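Local structure of computational Design of Enzyme (Synthetic construct, 3TP4) at residues S19-L24 / V240-L245; D25-E30 / F351-S356; R99-D102 / V107-V110; E269-D272 / V277-F280. The protein is of unknown function but was computationally designed, probably to carry an activated serine-containing catalytic triad on a TIM-barrel scaffold. All coordinates share one frame; numbering follows the deposited sequence.

From the N terminus, helix 15-27 supplies the first segments of contacts 1 and 2. Contact 3 is a local closure between helix 87-104 and the strand that follows it. Contact 1 then closes its long loop at 240-245, and contact 4 closes another short helix-to-strand connection at 269-280. Contact 2 closes last, at 351-356. Contacts 1 and 2 cross along the chain. Contact 3 falls within the loops of both, while contact 4 falls within that of contact 2 alone. All four reach the same parallel sheet of the barrel. Strands 242-249 and 277-278 pair, joining contacts 1 and 4. Leu20 meets Val107 between contacts 1 and 3, and Asp25 and Arg28 of contact 2 touch contact 4.

Contact 1 (S19-L24 / V240-L245); sequences SLLSYL and VDVLGL
Helix segment 19-24 comes nearest to segment 240-245 where Leu21 faces Asp241, with the CA atoms of Leu21 and Asp241 7.8 Å apart. The fold is a TIM barrel. Helix 15-27 lies against the starting ends of several of its strands, and Asp241 stands just before strand 242-249. The contact is small and buried. Leu21 carries most of the helix side. Its CG is anti to the backbone N (chi1 -170°), which sends both methyls out toward the strand. The side chains of Leu21 and Asp241 cross at about a right angle. One branch, CD1 of Leu21, packs on CB of Asp241 at 4.0 Å. The other, CD2 of Leu21, meets OD1 of Asp241 at 3.7 Å, a plain van der Waals touch between a methyl and a carboxylate oxygen. That carboxylate is buried, but its polar needs are met elsewhere. OD1 is hydrogen-bonded to the backbone N of Val9, and OD2 to the backbone N of Tyr215. These two bonds probably hold the carboxylate in its rotation, with OD1 beside the leucine methyl. Leu21 is also packed by Ile8, Leu214 and Val277, and Leu24, one turn further on, rests on Val277 as well. The helix thus spans strands 213-217, 242-249 and 277-278 near their starting ends. Within strand 242-249, Val242 adds a looser apolar touch: its CG2 lies 4.5 Å from CD1 of Leu21.

Contact 2 (D25-E30 / F351-S356); sequences DGVRGE and FTLFAS
Phe351 turns its ring to the backbone of Gly29 and Glu30, while Leu353 packs on Val27. CE1 of Phe351 lies 3.5 Å from O of Gly29, which sits at the ring edge near its plane. CE1 of Phe351 is also 3.5 Å from O of Glu30, which approaches obliquely. The ring gets there because CG is anti to the backbone N (chi1 -168°). Beside it, CG2 of Val27 touches CD1 of Leu353 at 3.7 Å, the two side chains sliding past each other in opposite directions. With an alanine at Phe351, the two carbonyls would probably lose their aromatic neighbour, and a gap would open beside Leu304 and Lys308.

Further out, the turn is held by its own bonds. N of Glu30 donates to O of Val27 at 2.8 Å, and Gly29 has a positive phi (91°) that a side chain would not fit well. NH1 of Arg28 meets OD1 of Asp25 at 2.9 Å in the guanidinium plane and forms a second salt bridge to Asp272. Strand 352-353 pairs in parallel with strand 32-37, which follows this turn. The TIM barrel closes here, its last strand packing on the turn that leads into its first.

Contact 3 (R99-D102 / V107-V110); sequences RKAD and VNTV
The amide of Asn108 has the methyl of Ala101 off its far end, between OD1 and ND2 and somewhat out of the amide plane. CB of Ala101 is 3.5 Å from OD1 of Asn108 and 3.9 Å from ND2 of Asn108. A water lies on the same side of that plane. It accepts a weak bond from ND2 of Asn108 at 3.3 Å and donates to OD1 of the Asp102 carboxylate at 3.0 Å. Helix and strand are thus bridged by one solvent molecule. The CG of Asn108 is anti to its carbonyl carbon (chi1 -74°), and this carries the amide across to the helix. Other partners hold the amide in this buried place. OD1 is hydrogen-bonded to NE1 of Trp69, and ND2 makes a weak bond to O of Ile98. A leucine in its place would probably leave the Trp69 N-H without its acceptor and cut the water off from the strand.

Ala101 also packs on Phe67. The contact lies inside a beta-alpha-beta unit of the barrel, with helix 87-104 covering strand 107-113 and its parallel neighbour, strand 66-70.

Contact 4 (E269-D272 / V277-F280); sequences EIAD and VSAF
Segment 269-272 meets Val277 and Ser278 through a single methyl, that of Ala271. Along the helix, Glu269 comes first. Its CB points away from the strand, and its carboxylate has long, weak ion pairs with Arg227 and Arg265. Ile270 follows and turns its end away from segment 277-280, onto Leu243 of the neighbouring strand. Ala271 makes the contact. Its CB is 3.5 Å from CB of Ser278, a close fit, and 3.6 Å from N of Ser278. The same methyl lies 3.8 Å from C of Val277, so it covers the peptide between the two strand residues. The CA atoms of Ala271 and Val277 come within 5.4 Å, a spacing consistent with the small side chain. The unit is a beta-alpha-beta crossover of the TIM barrel. Strand 242-249 leads into helix 254-274, which returns to strand 277-278, parallel to the first. The two strands are joined by backbone hydrogen bonds, as between Leu243 and Val277. Ser278 has its OG between the backbone N and the carbonyl carbon (chi1 59°). This puts OG 3.8 Å from CB of Ala271, while its hydrogen bond goes to OD1 of Asn316. Asp272, last in the helix segment, points its CB away from the strand; its OD1 forms a salt bridge to NH2 of Arg315.

Contact 1 (S19-L24 / V240-L245)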
loop_
_atom_site.group_PDB
_atom_site.type_symbol
_atom_site.label_atom_id
_atom_site.label_comp_id
_atom_site.label_asym_id
_atom_site.label_seq_id
_atom_site.Cartn_x
_atom_site.Cartn_y
_atom_site.Cartn_z
ATOM N N SER A 19 -6.507 -7.388 15.069
ATOM C CA SER A 19 -7.877 -7.826 14.815
ATOM C C SER A 19 -8.276 -7.568 13.358
ATOM O O SER A 19 -8.836 -8.441 12.681
ATOM C CB SER A 19 -8.851 -7.090 15.747
ATOM O OG SER A 19 -10.186 -7.464 15.472
ATOM N N LEU A 20 -7.995 -6.362 12.880
ATOM C CA LEU A 20 -8.384 -5.993 11.519
ATOM C C LEU A 20 -7.755 -6.934 10.502
ATOM O O LEU A 20 -8.421 -7.385 9.572
ATOM C CB LEU A 20 -7.988 -4.544 11.203
ATOM C CG LEU A 20 -8.287 -4.083 9.769
ATOM C CD1 LEU A 20 -9.769 -4.272 9.402
ATOM C CD2 LEU A 20 -7.870 -2.628 9.552
ATOM N N LEU A 21 -6.468 -7.234 10.667
ATOM C CA LEU A 21 -5.804 -8.122 9.708
ATOM C C LEU A 21 -6.451 -9.507 9.708
ATOM O O LEU A 21 -6.624 -10.123 8.657
ATOM C CB LEU A 21 -4.308 -8.216 9.990
ATOM C CG LEU A 21 -3.479 -8.911 8.912
ATOM C CD1 LEU A 21 -3.661 -8.235 7.568
ATOM C CD2 LEU A 21 -1.983 -8.952 9.313
ATOM N N SER A 22 -6.825 -9.989 10.892
ATOM C CA SER A 22 -7.549 -11.251 11.013
ATOM C C SER A 22 -8.911 -11.190 10.328
ATOM O O SER A 22 -9.318 -12.129 9.651
ATOM C CB SER A 22 -7.746 -11.622 12.486
ATOM O OG SER A 22 -8.589 -12.762 12.610
ATOM N N TYR A 23 -9.621 -10.089 10.530
ATOM C CA TYR A 23 -10.938 -9.920 9.935
ATOM C C TYR A 23 -10.852 -9.927 8.408
ATOM O O TYR A 23 -11.627 -10.614 7.739
ATOM C CB TYR A 23 -11.598 -8.631 10.448
ATOM C CG TYR A 23 -12.802 -8.205 9.647
ATOM C CD1 TYR A 23 -14.072 -8.701 9.936
ATOM C CD2 TYR A 23 -12.670 -7.310 8.597
ATOM C CE1 TYR A 23 -15.169 -8.307 9.203
ATOM C CE2 TYR A 23 -13.754 -6.908 7.864
ATOM C CZ TYR A 23 -15.002 -7.405 8.169
ATOM O OH TYR A 23 -16.078 -6.998 7.420
ATOM N N LEU A 24 -9.908 -9.168 7.858
ATOM C CA LEU A 24 -9.760 -9.092 6.406
ATOM C C LEU A 24 -9.444 -10.468 5.801
ATOM O O LEU A 24 -9.927 -10.795 4.724
ATOM C CB LEU A 24 -8.698 -8.054 6.025
ATOM C CG LEU A 24 -9.087 -6.603 6.359
ATOM C CD1 LEU A 24 -7.884 -5.639 6.198
ATOM C CD2 LEU A 24 -10.284 -6.169 5.503
ATOM N N VAL A 240 5.066 -6.844 3.921
ATOM C CA VAL A 240 3.736 -6.666 3.335
ATOM C C VAL A 240 2.678 -7.495 4.077
ATOM O O VAL A 240 2.880 -8.692 4.297
ATOM C CB VAL A 240 3.732 -7.111 1.856
ATOM C CG1 VAL A 240 2.324 -7.000 1.262
ATOM C CG2 VAL A 240 4.735 -6.281 1.039
ATOM N N ASP A 241 1.567 -6.862 4.464
ATOM C CA ASP A 241 0.426 -7.578 5.054
ATOM C C ASP A 241 -0.660 -7.911 4.019
ATOM O O ASP A 241 -1.301 -8.965 4.091
ATOM C CB ASP A 241 -0.236 -6.743 6.156
ATOM C CG ASP A 241 0.660 -6.528 7.371
ATOM O OD1 ASP A 241 1.163 -7.529 7.943
ATOM O OD2 ASP A 241 0.843 -5.346 7.751
ATOM N N VAL A 242 -0.871 -6.997 3.075
ATOM C CA VAL A 242 -1.976 -7.088 2.102
ATOM C C VAL A 242 -1.443 -6.986 0.673
ATOM O O VAL A 242 -0.773 -6.010 0.326
ATOM C CB VAL A 242 -3.012 -5.941 2.295
ATOM C CG1 VAL A 242 -4.076 -5.956 1.183
ATOM C CG2 VAL A 242 -3.680 -6.018 3.676
ATOM N N LEU A 243 -1.763 -7.983 -0.150
ATOM C CA LEU A 243 -1.315 -8.029 -1.533
ATOM C C LEU A 243 -2.433 -7.538 -2.429
ATOM O O LEU A 243 -3.568 -8.030 -2.337
ATOM C CB LEU A 243 -0.959 -9.463 -1.926
ATOM C CG LEU A 243 0.053 -10.168 -1.024
ATOM C CD1 LEU A 243 0.100 -11.648 -1.347
ATOM C CD2 LEU A 243 1.411 -9.551 -1.200
ATOM N N GLY A 244 -2.116 -6.593 -3.307
ATOM C CA GLY A 244 -3.140 -5.919 -4.089
ATOM C C GLY A 244 -3.113 -6.140 -5.594
ATOM O O GLY A 244 -2.321 -6.922 -6.114
ATOM N N LEU A 245 -4.001 -5.429 -6.283
ATOM C CA LEU A 245 -4.163 -5.524 -7.727
ATOM C C LEU A 245 -4.993 -4.330 -8.150
ATOM O O LEU A 245 -6.042 -4.060 -7.555
ATOM C CB LEU A 245 -4.933 -6.792 -8.110
ATOM C CG LEU A 245 -5.048 -7.051 -9.614
ATOM C CD1 LEU A 245 -3.736 -7.663 -10.139
ATOM C CD2 LEU A 245 -6.231 -7.989 -9.917
#

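Contact 2 (D25-E30 / F351-S356)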
loop_
_atom_site.group_PDB
_atom_site.type_symbol
_atom_site.label_atom_id
_atom_site.label_comp_id
_atom_site.label_asym_id
_atom_site.label_seq_id
_atom_site.Cartn_x
_atom_site.Cartn_y
_atom_site.Cartn_z
ATOM N N ASP A 25 -8.642 -11.281 6.485
ATOM C CA ASP A 25 -8.374 -12.626 5.971
ATOM C C ASP A 25 -9.648 -13.471 6.044
ATOM O O ASP A 25 -9.975 -14.202 5.117
ATOM C CB ASP A 25 -7.240 -13.306 6.748
ATOM C CG ASP A 25 -6.727 -14.569 6.056
ATOM O OD1 ASP A 25 -6.672 -14.602 4.802
ATOM O OD2 ASP A 25 -6.383 -15.533 6.771
ATOM N N GLY A 26 -10.371 -13.351 7.154
ATOM C CA GLY A 26 -11.556 -14.162 7.388
ATOM C C GLY A 26 -12.704 -13.894 6.438
ATOM O O GLY A 26 -13.498 -14.791 6.151
ATOM N N VAL A 27 -12.800 -12.666 5.934
ATOM C CA VAL A 27 -13.891 -12.332 5.029
ATOM C C VAL A 27 -13.671 -12.890 3.619
ATOM O O VAL A 27 -14.619 -13.057 2.855
ATOM C CB VAL A 27 -14.140 -10.798 4.985
ATOM C CG1 VAL A 27 -13.185 -10.129 4.002
ATOM C CG2 VAL A 27 -15.575 -10.502 4.622
ATOM N N ARG A 28 -12.423 -13.192 3.275
ATOM C CA ARG A 28 -12.103 -13.621 1.916
ATOM C C ARG A 28 -12.935 -14.821 1.471
ATOM O O ARG A 28 -12.913 -15.869 2.110
ATOM C CB ARG A 28 -10.599 -13.892 1.790
ATOM C CG ARG A 28 -9.769 -12.630 2.080
ATOM C CD ARG A 28 -8.285 -12.917 2.160
ATOM N NE ARG A 28 -7.815 -13.531 0.925
ATOM C CZ ARG A 28 -6.923 -14.518 0.864
ATOM N NH1 ARG A 28 -6.385 -15.014 1.976
ATOM N NH2 ARG A 28 -6.577 -15.016 -0.320
ATOM N N GLY A 29 -13.685 -14.646 0.385
ATOM C CA GLY A 29 -14.562 -15.689 -0.118
ATOM C C GLY A 29 -15.977 -15.642 0.440
ATOM O O GLY A 29 -16.874 -16.270 -0.106
ATOM N N GLU A 30 -16.179 -14.904 1.530
ATOM C CA GLU A 30 -17.502 -14.795 2.149
ATOM C C GLU A 30 -18.231 -13.547 1.652
ATOM O O GLU A 30 -19.419 -13.573 1.387
ATOM C CB GLU A 30 -17.386 -14.758 3.676
ATOM C CG GLU A 30 -16.780 -16.023 4.274
ATOM C CD GLU A 30 -17.567 -17.269 3.909
ATOM O OE1 GLU A 30 -18.794 -17.289 4.150
ATOM O OE2 GLU A 30 -16.964 -18.228 3.373
ATOM N N PHE A 351 -23.122 -10.417 -1.903
ATOM C CA PHE A 351 -21.696 -10.657 -1.793
ATOM C C PHE A 351 -20.903 -9.375 -1.483
ATOM O O PHE A 351 -19.844 -9.440 -0.874
ATOM C CB PHE A 351 -21.152 -11.406 -3.029
ATOM C CG PHE A 351 -19.746 -11.927 -2.848
ATOM C CD1 PHE A 351 -19.503 -13.042 -2.061
ATOM C CD2 PHE A 351 -18.671 -11.302 -3.460
ATOM C CE1 PHE A 351 -18.215 -13.519 -1.885
ATOM C CE2 PHE A 351 -17.383 -11.767 -3.279
ATOM C CZ PHE A 351 -17.153 -12.881 -2.495
ATOM N N THR A 352 -21.424 -8.208 -1.865
ATOM C CA THR A 352 -20.724 -6.949 -1.577
ATOM C C THR A 352 -21.077 -6.388 -0.209
ATOM O O THR A 352 -22.253 -6.261 0.121
ATOM C CB THR A 352 -21.019 -5.861 -2.640
ATOM O OG1 THR A 352 -22.441 -5.673 -2.745
ATOM C CG2 THR A 352 -20.435 -6.280 -4.005
ATOM N N LEU A 353 -20.061 -6.035 0.578
ATOM C CA LEU A 353 -20.305 -5.551 1.932
ATOM C C LEU A 353 -20.123 -4.051 2.029
ATOM O O LEU A 353 -19.164 -3.486 1.501
ATOM C CB LEU A 353 -19.411 -6.255 2.953
ATOM C CG LEU A 353 -19.589 -7.778 3.019
ATOM C CD1 LEU A 353 -18.593 -8.414 3.981
ATOM C CD2 LEU A 353 -21.006 -8.126 3.417
ATOM N N PHE A 354 -21.067 -3.414 2.708
ATOM C CA PHE A 354 -20.999 -1.985 2.958
ATOM C C PHE A 354 -20.867 -1.743 4.465
ATOM O O PHE A 354 -20.852 -2.697 5.247
ATOM C CB PHE A 354 -22.216 -1.301 2.331
ATOM C CG PHE A 354 -22.132 -1.213 0.831
ATOM C CD1 PHE A 354 -22.117 -2.370 0.053
ATOM C CD2 PHE A 354 -22.036 0.018 0.201
ATOM C CE1 PHE A 354 -22.019 -2.304 -1.324
ATOM C CE2 PHE A 354 -21.933 0.098 -1.175
ATOM C CZ PHE A 354 -21.919 -1.066 -1.945
ATOM N N ALA A 355 -20.760 -0.479 4.862
ATOM C CA ALA A 355 -20.474 -0.109 6.250
ATOM C C ALA A 355 -21.313 -0.827 7.303
ATOM O O ALA A 355 -20.768 -1.340 8.287
ATOM C CB ALA A 355 -20.602 1.387 6.434
ATOM N N SER A 356 -22.632 -0.836 7.127
ATOM C CA SER A 356 -23.486 -1.450 8.138
ATOM C C SER A 356 -23.322 -2.971 8.186
ATOM O O SER A 356 -23.821 -3.624 9.094
ATOM C CB SER A 356 -24.957 -1.067 7.936
ATOM O OG SER A 356 -25.457 -1.623 6.737
#

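Contact 3 (R99-D102 / V107-V110)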
loop_
_atom_site.group_PDB
_atom_site.type_symbol
_atom_site.label_atom_id
_atom_site.label_comp_id
_atom_site.label_asym_id
_atom_site.label_seq_id
_atom_site.Cartn_x
_atom_site.Cartn_y
_atom_site.Cartn_z
ATOM N N ARG A 99 -11.650 9.405 11.703
ATOM C CA ARG A 99 -12.433 9.132 12.910
ATOM C C ARG A 99 -13.921 8.974 12.573
ATOM O O ARG A 99 -14.601 8.071 13.077
ATOM C CB ARG A 99 -12.238 10.261 13.937
ATOM C CG ARG A 99 -10.960 10.137 14.765
ATOM C CD ARG A 99 -10.548 11.458 15.435
ATOM N NE ARG A 99 -11.689 12.190 15.982
ATOM C CZ ARG A 99 -12.343 11.841 17.085
ATOM N NH1 ARG A 99 -11.966 10.769 17.777
ATOM N NH2 ARG A 99 -13.376 12.568 17.502
ATOM N N LYS A 100 -14.416 9.865 11.721
ATOM C CA LYS A 100 -15.810 9.837 11.294
ATOM C C LYS A 100 -16.131 8.539 10.561
ATOM O O LYS A 100 -17.218 7.972 10.724
ATOM C CB LYS A 100 -16.111 11.045 10.407
ATOM C CG LYS A 100 -16.351 12.335 11.205
ATOM C CD LYS A 100 -16.320 13.575 10.330
ATOM C CE LYS A 100 -16.774 14.830 11.133
ATOM N NZ LYS A 100 -16.290 16.096 10.500
ATOM N N ALA A 101 -15.174 8.065 9.764
ATOM C CA ALA A 101 -15.381 6.853 8.988
ATOM C C ALA A 101 -15.412 5.671 9.934
ATOM O O ALA A 101 -16.235 4.766 9.795
ATOM C CB ALA A 101 -14.268 6.685 7.956
ATOM N N ASP A 102 -14.502 5.679 10.904
ATOM C CA ASP A 102 -14.470 4.631 11.906
ATOM C C ASP A 102 -15.795 4.630 12.666
ATOM O O ASP A 102 -16.341 3.572 12.968
ATOM C CB ASP A 102 -13.310 4.850 12.891
ATOM C CG ASP A 102 -13.305 3.829 14.016
ATOM O OD1 ASP A 102 -12.955 2.656 13.766
ATOM O OD2 ASP A 102 -13.649 4.195 15.156
ATOM N N VAL A 107 -13.823 0.750 7.239
ATOM C CA VAL A 107 -12.390 0.474 7.379
ATOM C C VAL A 107 -11.608 1.497 6.546
ATOM O O VAL A 107 -11.971 1.800 5.411
ATOM C CB VAL A 107 -12.040 -0.970 6.910
ATOM C CG1 VAL A 107 -10.516 -1.196 6.863
ATOM C CG2 VAL A 107 -12.708 -2.005 7.819
ATOM N N ASN A 108 -10.542 2.040 7.114
ATOM C CA ASN A 108 -9.795 3.098 6.449
ATOM C C ASN A 108 -8.558 2.592 5.718
ATOM O O ASN A 108 -7.773 1.811 6.266
ATOM C CB ASN A 108 -9.375 4.179 7.461
ATOM C CG ASN A 108 -10.538 5.061 7.896
ATOM O OD1 ASN A 108 -10.909 6.006 7.195
ATOM N ND2 ASN A 108 -11.110 4.766 9.059
ATOM N N THR A 109 -8.382 3.049 4.485
ATOM C CA THR A 109 -7.128 2.828 3.779
ATOM C C THR A 109 -6.546 4.161 3.310
ATOM O O THR A 109 -7.277 5.043 2.848
ATOM C CB THR A 109 -7.296 1.882 2.586
ATOM O OG1 THR A 109 -6.012 1.647 1.991
ATOM C CG2 THR A 109 -8.222 2.495 1.547
ATOM N N VAL A 110 -5.230 4.299 3.455
ATOM C CA VAL A 110 -4.512 5.519 3.105
ATOM C C VAL A 110 -3.351 5.150 2.197
ATOM O O VAL A 110 -2.517 4.305 2.547
ATOM C CB VAL A 110 -3.954 6.225 4.357
ATOM C CG1 VAL A 110 -2.951 7.304 3.951
ATOM C CG2 VAL A 110 -5.096 6.801 5.232
HETATM O O HOH W 1 -12.067 2.221 10.982
#

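Contact 4 (E269-D272 / V277-F280)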
loop_
_atom_site.group_PDB
_atom_site.type_symbol
_atom_site.label_atom_id
_atom_site.label_comp_id
_atom_site.label_asym_id
_atom_site.label_seq_id
_atom_site.Cartn_x
_atom_site.Cartn_y
_atom_site.Cartn_z
ATOM N N GLU A 269 -4.026 -16.826 -4.363
ATOM C CA GLU A 269 -3.185 -18.007 -4.202
ATOM C C GLU A 269 -1.887 -17.635 -3.507
ATOM O O GLU A 269 -1.437 -18.334 -2.597
ATOM C CB GLU A 269 -2.883 -18.636 -5.559
ATOM C CG GLU A 269 -4.029 -19.453 -6.136
ATOM C CD GLU A 269 -3.767 -19.896 -7.570
ATOM O OE1 GLU A 269 -2.670 -19.616 -8.102
ATOM O OE2 GLU A 269 -4.667 -20.518 -8.166
ATOM N N ILE A 270 -1.285 -16.527 -3.932
ATOM C CA ILE A 270 -0.037 -16.075 -3.310
ATOM C C ILE A 270 -0.274 -15.702 -1.847
ATOM O O ILE A 270 0.494 -16.086 -0.956
ATOM C CB ILE A 270 0.577 -14.889 -4.085
ATOM C CG1 ILE A 270 0.979 -15.342 -5.492
ATOM C CG2 ILE A 270 1.782 -14.326 -3.334
ATOM C CD1 ILE A 270 1.349 -14.210 -6.429
ATOM N N ALA A 271 -1.347 -14.952 -1.604
ATOM C CA ALA A 271 -1.738 -14.615 -0.244
ATOM C C ALA A 271 -1.899 -15.894 0.593
ATOM O O ALA A 271 -1.299 -16.029 1.664
ATOM C CB ALA A 271 -3.045 -13.781 -0.246
ATOM N N ASP A 272 -2.706 -16.828 0.106
ATOM C CA ASP A 272 -2.938 -18.077 0.843
ATOM C C ASP A 272 -1.639 -18.805 1.174
ATOM O O ASP A 272 -1.460 -19.289 2.291
ATOM C CB ASP A 272 -3.881 -19.005 0.079
ATOM C CG ASP A 272 -5.318 -18.508 0.085
ATOM O OD1 ASP A 272 -5.622 -17.554 0.843
ATOM O OD2 ASP A 272 -6.140 -19.072 -0.666
ATOM N N VAL A 277 -3.167 -11.588 3.435
ATOM C CA VAL A 277 -4.447 -11.157 2.886
ATOM C C VAL A 277 -4.251 -10.632 1.470
ATOM O O VAL A 277 -3.277 -9.937 1.200
ATOM C CB VAL A 277 -5.043 -10.018 3.741
ATOM C CG1 VAL A 277 -6.197 -9.313 2.995
ATOM C CG2 VAL A 277 -5.492 -10.547 5.101
ATOM N N SER A 278 -5.157 -10.980 0.561
ATOM C CA SER A 278 -5.156 -10.354 -0.755
ATOM C C SER A 278 -6.414 -9.514 -0.908
ATOM O O SER A 278 -7.450 -9.813 -0.301
ATOM C CB SER A 278 -5.098 -11.404 -1.862
ATOM O OG SER A 278 -6.215 -12.283 -1.778
ATOM N N ALA A 279 -6.332 -8.465 -1.725
ATOM C CA ALA A 279 -7.481 -7.588 -1.947
ATOM C C ALA A 279 -7.416 -7.017 -3.355
ATOM O O ALA A 279 -6.330 -6.847 -3.906
ATOM C CB ALA A 279 -7.499 -6.461 -0.926
ATOM N N PHE A 280 -8.577 -6.749 -3.941
ATOM C CA PHE A 280 -8.666 -6.100 -5.254
ATOM C C PHE A 280 -8.541 -4.582 -5.014
ATOM O O PHE A 280 -9.521 -3.839 -5.085
ATOM C CB PHE A 280 -10.017 -6.467 -5.896
ATOM C CG PHE A 280 -10.163 -6.075 -7.357
ATOM C CD1 PHE A 280 -9.161 -5.381 -8.033
ATOM C CD2 PHE A 280 -11.337 -6.390 -8.045
ATOM C CE1 PHE A 280 -9.326 -5.007 -9.388
ATOM C CE2 PHE A 280 -11.517 -6.025 -9.385
ATOM C CZ PHE A 280 -10.518 -5.339 -10.061
#